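Long-range contact in putative glutathione S-transferase (Corynebacterium glutamicum, PDB 3M1G), which probably acts as a glutathione transferase, pairing a thioredoxin-like N-terminal domain with an all-helical C-terminal domain of the omega-like type: residues R229-I241 with H328-E340. Numbering follows the deposited sequence. Where two conformers were deposited one is given.
Sequences RLSTRRYLMGDHI and HGREKLGGSPFAE
R234 reaches into the curve of segment 328-340, its guanidinium lying between R330 C and E331 CA on one face and S336 CA on the other. With CG anti to the backbone N (chi1 180°) and a bend at chi2, the chain runs alongside the 3-10 segment 331-333, CD passing between R330 O and G334 O, and brings NH1 to G334 O at 3.1 Å. That bond is nearly straight and lies in the guanidinium plane, although NH1 stands above the plane of the carbonyl it meets. NE makes a salt bridge to D282 of helix 274-284, so the group ties the loop both to the C-terminal tail and to the helical core.

R330 slides past R234 in the opposite direction, their guanidinium planes almost perpendicular. Bends at chi2 and chi3 turn its end toward the backbone carbonyls of segment 229-241, where NH1 and NH2 both grip L230 O, end-on, at 3.0 and 2.9 Å. NH2 also donates to R234 O at 2.9 Å, while a water bridges NE to the same carbonyl. Two backbone oxygens of the loop joining helices 209-229 and 243-253 in the GST C-terminal domain, with that water, hold the guanidinium; R330 itself belongs to the extension beyond helix 295-305, away from the predicted active-site residues. L333 CD1 lies over one face of the R330 guanidinium, offset toward its rim.

Further along, H240 ND1 donates an almost linear 2.7 Å bond to S336 O, which lies in the imidazole plane. A339 CA rests over one ring face in a CH-pi contact, 3.9 Å from the centroid, and D239 CB lies over the other. Backbone bonds from S336 N to D239 O and from I241 N to P337 O flank the histidine, and I241 CD1 packs 3.7 Å from P337 CB.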
ATOM      1  N   ARG A 229      15.700 -17.339  -0.505  1.00 23.82           N
ATOM      2  CA  ARG A 229      15.662 -18.677  -1.072  1.00 22.56           C
ATOM      3  C   ARG A 229      15.559 -18.638  -2.614  1.00 22.40           C
ATOM      4  O   ARG A 229      16.175 -19.443  -3.327  1.00 22.39           O
ATOM      5  CB  ARG A 229      14.474 -19.462  -0.492  1.00 23.18           C
ATOM      6  CG  ARG A 229      14.478 -20.923  -0.854  1.00 22.67           C
ATOM      7  CD  ARG A 229      13.343 -21.687  -0.236  1.00 24.82           C
ATOM      8  NE  ARG A 229      13.295 -23.035  -0.789  1.00 22.38           N
ATOM      9  CZ  ARG A 229      13.970 -24.081  -0.323  1.00 23.19           C
ATOM     10  NH1 ARG A 229      14.734 -23.981   0.755  1.00 20.20           N
ATOM     11  NH2 ARG A 229      13.854 -25.247  -0.944  1.00 22.73           N
ATOM     12  N   LEU A 230      14.750 -17.723  -3.114  1.00 21.34           N
ATOM     13  CA  LEU A 230      14.477 -17.593  -4.547  1.00 20.91           C
ATOM     14  C   LEU A 230      15.525 -16.740  -5.273  1.00 21.97           C
ATOM     15  O   LEU A 230      15.417 -16.534  -6.474  1.00 21.93           O
ATOM     16  CB  LEU A 230      13.066 -17.017  -4.756  1.00 20.70           C
ATOM     17  CG  LEU A 230      11.905 -17.949  -4.392  1.00 21.27           C
ATOM     18  CD1 LEU A 230      10.572 -17.195  -4.311  1.00 20.39           C
ATOM     19  CD2 LEU A 230      11.827 -19.092  -5.404  1.00 18.57           C
ATOM     20  N   SER A 231      16.560 -16.293  -4.570  1.00 22.18           N
ATOM     21  CA  SER A 231      17.673 -15.653  -5.258  1.00 23.96           C
ATOM     22  C   SER A 231      18.567 -16.672  -5.981  1.00 23.94           C
ATOM     23  O   SER A 231      19.235 -16.309  -6.947  1.00 24.57           O
ATOM     24  CB  SER A 231      18.524 -14.802  -4.289  1.00 23.48           C
ATOM     25  OG  SER A 231      19.263 -15.681  -3.445  1.00 25.98           O
ATOM     26  N   THR A 232      18.593 -17.927  -5.529  1.00 24.23           N
ATOM     27  CA  THR A 232      19.438 -18.933  -6.168  1.00 24.22           C
ATOM     28  C   THR A 232      18.688 -20.123  -6.808  1.00 24.33           C
ATOM     29  O   THR A 232      19.308 -21.001  -7.356  1.00 24.79           O
ATOM     30  CB  THR A 232      20.454 -19.493  -5.175  1.00 24.68           C
ATOM     31  OG1 THR A 232      19.762 -20.127  -4.092  1.00 25.86           O
ATOM     32  CG2 THR A 232      21.422 -18.381  -4.650  1.00 24.11           C
ATOM     33  N   ARG A 233      17.366 -20.147  -6.714  1.00 24.15           N
ATOM     34  CA  ARG A 233      16.535 -21.214  -7.241  1.00 24.04           C
ATOM     35  C   ARG A 233      15.463 -20.522  -8.084  1.00 23.96           C
ATOM     36  O   ARG A 233      14.911 -19.499  -7.649  1.00 22.83           O
ATOM     37  CB  ARG A 233      15.825 -21.923  -6.094  1.00 24.37           C
ATOM     38  CG  ARG A 233      16.722 -22.671  -5.106  1.00 25.45           C
ATOM     39  CD  ARG A 233      15.905 -23.084  -3.883  1.00 26.12           C
ATOM     40  NE  ARG A 233      16.718 -23.775  -2.876  1.00 27.45           N
ATOM     41  CZ  ARG A 233      17.574 -23.169  -2.063  1.00 28.27           C
ATOM     42  NH1 ARG A 233      17.772 -21.844  -2.090  1.00 30.68           N
ATOM     43  NH2 ARG A 233      18.234 -23.890  -1.207  1.00 29.75           N
ATOM     44  N   ARG A 234      15.125 -21.077  -9.242  1.00 23.26           N
ATOM     45  CA  ARG A 234      14.076 -20.453 -10.035  1.00 23.99           C
ATOM     46  C   ARG A 234      12.695 -20.486  -9.334  1.00 23.32           C
ATOM     47  O   ARG A 234      11.994 -19.467  -9.280  1.00 23.56           O
ATOM     48  CB  ARG A 234      13.977 -21.087 -11.428  1.00 24.73           C
ATOM     49  CG  ARG A 234      12.882 -20.429 -12.216  1.00 26.18           C
ATOM     50  CD  ARG A 234      13.206 -20.192 -13.578  1.00 27.10           C
ATOM     51  NE  ARG A 234      12.096 -19.646 -14.351  1.00 25.22           N
ATOM     52  CZ  ARG A 234      12.061 -19.733 -15.677  1.00 26.61           C
ATOM     53  NH1 ARG A 234      13.039 -20.373 -16.325  1.00 26.18           N
ATOM     54  NH2 ARG A 234      11.040 -19.266 -16.358  1.00 25.19           N
ATOM     55  N   TYR A 235      12.330 -21.653  -8.799  1.00 22.34           N
ATOM     56  CA  TYR A 235      11.098 -21.841  -8.047  1.00 21.92           C
ATOM     57  C   TYR A 235      11.481 -22.374  -6.671  1.00 22.10           C
ATOM     58  O   TYR A 235      12.653 -22.619  -6.415  1.00 22.49           O
ATOM     59  CB  TYR A 235      10.177 -22.806  -8.793  1.00 21.53           C
ATOM     60  CG  TYR A 235       9.896 -22.381 -10.225  1.00 20.43           C
ATOM     61  CD1 TYR A 235       9.086 -21.295 -10.505  1.00 21.89           C
ATOM     62  CD2 TYR A 235      10.476 -23.042 -11.289  1.00 22.54           C
ATOM     63  CE1 TYR A 235       8.832 -20.889 -11.813  1.00 22.11           C
ATOM     64  CE2 TYR A 235      10.241 -22.653 -12.602  1.00 19.89           C
ATOM     65  CZ  TYR A 235       9.409 -21.595 -12.857  1.00 22.24           C
ATOM     66  OH  TYR A 235       9.187 -21.210 -14.148  1.00 23.14           O
ATOM     67  N   LEU A 236      10.505 -22.582  -5.791  1.00 23.30           N
ATOM     68  CA  LEU A 236      10.813 -22.908  -4.378  1.00 23.23           C
ATOM     69  C   LEU A 236      11.686 -24.137  -4.212  1.00 24.30           C
ATOM     70  O   LEU A 236      12.538 -24.156  -3.317  1.00 24.73           O
ATOM     71  CB  LEU A 236       9.557 -23.092  -3.564  1.00 22.57           C
ATOM     72  CG  LEU A 236       8.809 -21.782  -3.246  1.00 23.73           C
ATOM     73  CD1 LEU A 236       7.420 -22.105  -2.707  1.00 17.92           C
ATOM     74  CD2 LEU A 236       9.638 -20.883  -2.278  1.00 19.51           C
HETATM   75  N   MSE A 237      11.439 -25.164  -5.040  1.00 24.90           N
HETATM   76  CA  MSE A 237      12.174 -26.409  -4.964  1.00 25.60           C
HETATM   77  C   MSE A 237      13.110 -26.609  -6.168  1.00 25.61           C
HETATM   78  O   MSE A 237      13.392 -27.745  -6.548  1.00 26.70           O
HETATM   79  CB  MSE A 237      11.204 -27.588  -4.866  1.00 25.67           C
HETATM   80  CG  MSE A 237      10.138 -27.450  -3.784  1.00 28.33           C
HETATM   81 SE   MSE A 237      10.890 -27.150  -1.994  0.90 30.65          SE
HETATM   82  CE  MSE A 237      11.931 -28.694  -1.870  1.00 23.05           C
ATOM     83  N   GLY A 238      13.571 -25.533  -6.782  1.00 25.07           N
ATOM     84  CA  GLY A 238      14.603 -25.644  -7.814  1.00 25.23           C
ATOM     85  C   GLY A 238      14.135 -25.266  -9.211  1.00 24.58           C
ATOM     86  O   GLY A 238      13.485 -24.251  -9.398  1.00 23.65           O
ATOM     87  N   ASP A 239      14.435 -26.122 -10.180  1.00 23.17           N
ATOM     88  CA  ASP A 239      14.305 -25.735 -11.583  1.00 23.68           C
ATOM     89  C   ASP A 239      12.875 -25.711 -12.114  1.00 23.34           C
ATOM     90  O   ASP A 239      12.636 -25.056 -13.116  1.00 22.80           O
ATOM     91  CB  ASP A 239      15.121 -26.687 -12.467  1.00 24.50           C
ATOM     92  CG  ASP A 239      16.617 -26.425 -12.390  1.00 26.90           C
ATOM     93  OD1 ASP A 239      17.014 -25.352 -11.892  1.00 27.65           O
ATOM     94  OD2 ASP A 239      17.375 -27.294 -12.846  1.00 28.17           O
ATOM     95  N   HIS A 240      11.968 -26.468 -11.495  1.00 22.39           N
ATOM     96  CA  HIS A 240      10.599 -26.604 -11.993  1.00 22.80           C
ATOM     97  C   HIS A 240       9.529 -26.331 -10.930  1.00 22.38           C
ATOM     98  O   HIS A 240       9.770 -26.479  -9.737  1.00 23.24           O
ATOM     99  CB  HIS A 240      10.379 -28.008 -12.635  1.00 22.28           C
ATOM    100  CG  HIS A 240      11.420 -28.368 -13.658  1.00 23.69           C
ATOM    101  ND1 HIS A 240      11.713 -27.546 -14.725  1.00 22.92           N
ATOM    102  CD2 HIS A 240      12.260 -29.436 -13.762  1.00 23.88           C
ATOM    103  CE1 HIS A 240      12.690 -28.092 -15.447  1.00 22.53           C
ATOM    104  NE2 HIS A 240      13.057 -29.224 -14.870  1.00 22.39           N
ATOM    105  N   ILE A 241       8.338 -25.974 -11.401  1.00 21.64           N
ATOM    106  CA  ILE A 241       7.190 -25.712 -10.546  1.00 21.35           C
ATOM    107  C   ILE A 241       6.765 -26.994  -9.810  1.00 21.94           C
ATOM    108  O   ILE A 241       6.760 -28.091 -10.392  1.00 21.08           O
ATOM    109  CB  ILE A 241       6.001 -25.154 -11.357  1.00 21.39           C
ATOM    110  CG1 ILE A 241       6.371 -23.769 -11.882  1.00 20.56           C
ATOM    111  CG2 ILE A 241       4.668 -25.147 -10.512  1.00 18.63           C
ATOM    112  CD1 ILE A 241       5.433 -23.165 -12.929  1.00 17.29           C
ATOM    113  N   HIS A 328       9.865 -11.088 -16.767  1.00 27.84           N
ATOM    114  CA  HIS A 328      10.198 -11.370 -15.375  1.00 27.58           C
ATOM    115  C   HIS A 328      11.689 -11.557 -15.089  1.00 28.30           C
ATOM    116  O   HIS A 328      12.096 -11.551 -13.937  1.00 29.29           O
ATOM    117  CB  HIS A 328       9.399 -12.580 -14.891  1.00 27.42           C
ATOM    118  CG  HIS A 328       9.560 -13.801 -15.741  1.00 26.39           C
ATOM    119  ND1 HIS A 328      10.721 -14.531 -15.767  1.00 22.59           N
ATOM    120  CD2 HIS A 328       8.698 -14.429 -16.576  1.00 26.08           C
ATOM    121  CE1 HIS A 328      10.583 -15.534 -16.620  1.00 26.40           C
ATOM    122  NE2 HIS A 328       9.366 -15.485 -17.132  1.00 25.28           N
ATOM    123  N   GLY A 329      12.499 -11.766 -16.113  1.00 28.29           N
ATOM    124  CA  GLY A 329      13.930 -11.992 -15.916  1.00 28.85           C
ATOM    125  C   GLY A 329      14.412 -13.262 -15.185  1.00 28.80           C
ATOM    126  O   GLY A 329      15.594 -13.386 -14.891  1.00 30.35           O
ATOM    127  N   ARG A 330      13.539 -14.221 -14.921  1.00 27.63           N
ATOM    128  CA  ARG A 330      13.911 -15.396 -14.133  1.00 27.11           C
ATOM    129  C   ARG A 330      14.622 -16.521 -14.924  1.00 27.99           C
ATOM    130  O   ARG A 330      15.155 -17.458 -14.311  1.00 26.14           O
ATOM    131  CB  ARG A 330      12.666 -15.948 -13.409  1.00 25.87           C
ATOM    132  CG  ARG A 330      12.030 -14.909 -12.458  1.00 24.36           C
ATOM    133  CD  ARG A 330      12.864 -14.706 -11.210  1.00 21.61           C
ATOM    134  NE  ARG A 330      12.772 -15.876 -10.307  1.00 22.97           N
ATOM    135  CZ  ARG A 330      13.485 -16.006  -9.194  1.00 23.59           C
ATOM    136  NH1 ARG A 330      14.335 -15.042  -8.832  1.00 24.17           N
ATOM    137  NH2 ARG A 330      13.364 -17.087  -8.443  1.00 23.49           N
ATOM    138  N   GLU A 331      14.620 -16.432 -16.261  1.00 28.78           N
ATOM    139  CA  GLU A 331      15.357 -17.378 -17.130  1.00 30.12           C
ATOM    140  C   GLU A 331      16.848 -17.395 -16.799  1.00 29.62           C
ATOM    141  O   GLU A 331      17.488 -18.401 -17.020  1.00 28.81           O
ATOM    142  CB  GLU A 331      15.237 -17.053 -18.640  1.00 30.86           C
ATOM    143  CG  GLU A 331      13.806 -17.031 -19.173  1.00 36.20           C
ATOM    144  CD  GLU A 331      13.082 -15.649 -18.968  1.00 42.19           C
ATOM    145  OE1 GLU A 331      13.682 -14.655 -18.440  1.00 41.98           O
ATOM    146  OE2 GLU A 331      11.885 -15.583 -19.348  1.00 47.70           O
ATOM    147  N   LYS A 332      17.392 -16.305 -16.270  1.00 29.20           N
ATOM    148  CA  LYS A 332      18.804 -16.271 -15.856  1.00 29.97           C
ATOM    149  C   LYS A 332      19.124 -17.325 -14.781  1.00 29.41           C
ATOM    150  O   LYS A 332      20.257 -17.724 -14.648  1.00 29.54           O
ATOM    151  CB  LYS A 332      19.191 -14.879 -15.326  1.00 31.04           C
ATOM    152  CG  LYS A 332      18.621 -14.638 -13.935  1.00 34.77           C
ATOM    153  CD  LYS A 332      18.857 -13.259 -13.312  1.00 41.07           C
ATOM    154  CE  LYS A 332      18.427 -13.344 -11.806  1.00 42.67           C
ATOM    155  NZ  LYS A 332      17.761 -12.095 -11.315  1.00 46.45           N
ATOM    156  N   LEU A 333      18.137 -17.762 -14.003  1.00 28.55           N
ATOM    157  CA  LEU A 333      18.351 -18.847 -13.024  1.00 28.47           C
ATOM    158  C   LEU A 333      18.247 -20.261 -13.618  1.00 27.53           C
ATOM    159  O   LEU A 333      18.338 -21.224 -12.885  1.00 27.71           O
ATOM    160  CB  LEU A 333      17.406 -18.701 -11.827  1.00 28.22           C
ATOM    161  CG  LEU A 333      17.707 -17.463 -10.934  1.00 30.72           C
ATOM    162  CD1 LEU A 333      16.637 -17.271  -9.927  1.00 30.80           C
ATOM    163  CD2 LEU A 333      19.037 -17.636 -10.204  1.00 32.66           C
ATOM    164  N   GLY A 334      18.068 -20.378 -14.927  1.00 26.71           N
ATOM    165  CA  GLY A 334      17.931 -21.670 -15.582  1.00 26.51           C
ATOM    166  C   GLY A 334      16.543 -22.255 -15.359  1.00 25.97           C
ATOM    167  O   GLY A 334      15.605 -21.557 -14.949  1.00 26.43           O
ATOM    168  N   GLY A 335      16.417 -23.542 -15.622  1.00 25.17           N
ATOM    169  CA  GLY A 335      15.183 -24.246 -15.376  1.00 24.63           C
ATOM    170  C   GLY A 335      14.072 -23.815 -16.311  1.00 24.42           C
ATOM    171  O   GLY A 335      14.319 -23.213 -17.344  1.00 23.51           O
ATOM    172  N   SER A 336      12.838 -24.147 -15.951  1.00 24.16           N
ATOM    173  CA  SER A 336      11.686 -23.877 -16.803  0.50 24.25           C
ATOM    174  C   SER A 336      10.442 -24.276 -16.030  1.00 24.74           C
ATOM    175  O   SER A 336      10.502 -25.118 -15.138  1.00 25.51           O
ATOM    176  CB  SER A 336      11.769 -24.679 -18.113  0.50 24.55           C
ATOM    177  OG  SER A 336      11.841 -26.070 -17.839  0.50 21.61           O
ATOM    178  N   PRO A 337       9.297 -23.668 -16.351  1.00 25.41           N
ATOM    179  CA  PRO A 337       8.128 -24.012 -15.539  1.00 25.58           C
ATOM    180  C   PRO A 337       7.878 -25.523 -15.385  1.00 25.60           C
ATOM    181  O   PRO A 337       7.573 -26.001 -14.271  1.00 24.50           O
ATOM    182  CB  PRO A 337       6.974 -23.323 -16.281  1.00 26.16           C
ATOM    183  CG  PRO A 337       7.611 -22.169 -17.012  1.00 26.72           C
ATOM    184  CD  PRO A 337       9.027 -22.570 -17.300  1.00 26.20           C
ATOM    185  N   PHE A 338       8.016 -26.262 -16.496  1.00 25.18           N
ATOM    186  CA  PHE A 338       7.809 -27.691 -16.514  1.00 25.69           C
ATOM    187  C   PHE A 338       9.024 -28.459 -17.081  1.00 26.02           C
ATOM    188  O   PHE A 338       9.826 -27.913 -17.829  1.00 26.00           O
ATOM    189  CB  PHE A 338       6.569 -28.010 -17.352  1.00 25.97           C
ATOM    190  CG  PHE A 338       5.384 -27.187 -16.984  1.00 24.67           C
ATOM    191  CD1 PHE A 338       4.804 -27.339 -15.743  1.00 23.31           C
ATOM    192  CD2 PHE A 338       4.859 -26.260 -17.880  1.00 25.59           C
ATOM    193  CE1 PHE A 338       3.718 -26.572 -15.359  1.00 26.25           C
ATOM    194  CE2 PHE A 338       3.744 -25.472 -17.529  1.00 26.81           C
ATOM    195  CZ  PHE A 338       3.172 -25.623 -16.270  1.00 25.72           C
ATOM    196  N   ALA A 339       9.169 -29.712 -16.690  1.00 25.95           N
ATOM    197  CA  ALA A 339      10.253 -30.559 -17.236  1.00 26.87           C
ATOM    198  C   ALA A 339      10.069 -30.731 -18.755  1.00 27.12           C
ATOM    199  O   ALA A 339       8.988 -30.472 -19.313  1.00 25.61           O
ATOM    200  CB  ALA A 339      10.277 -31.929 -16.531  1.00 25.89           C
ATOM    201  N   GLU A 340      11.149 -31.117 -19.419  1.00 29.00           N
ATOM    202  CA  GLU A 340      11.088 -31.355 -20.854  0.50 29.29           C
ATOM    203  C   GLU A 340      10.089 -32.470 -21.161  1.00 28.72           C
ATOM    204  O   GLU A 340       9.957 -33.427 -20.420  1.00 29.85           O
ATOM    205  CB  GLU A 340      12.479 -31.648 -21.428  0.50 29.86           C
ATOM    206  CG  GLU A 340      13.379 -30.441 -21.355  0.50 30.83           C
ATOM    207  CD  GLU A 340      14.548 -30.537 -22.279  0.50 33.92           C
ATOM    208  OE1 GLU A 340      14.718 -31.601 -22.919  0.50 33.50           O
ATOM    209  OE2 GLU A 340      15.285 -29.533 -22.371  0.50 35.24           O
TER
HETATM  210  O   HOH W   1      10.668 -17.704 -10.972  1.00 19.78           O
HETATM  211  O   HOH W   2       6.576 -28.373 -13.196  1.00 22.28           O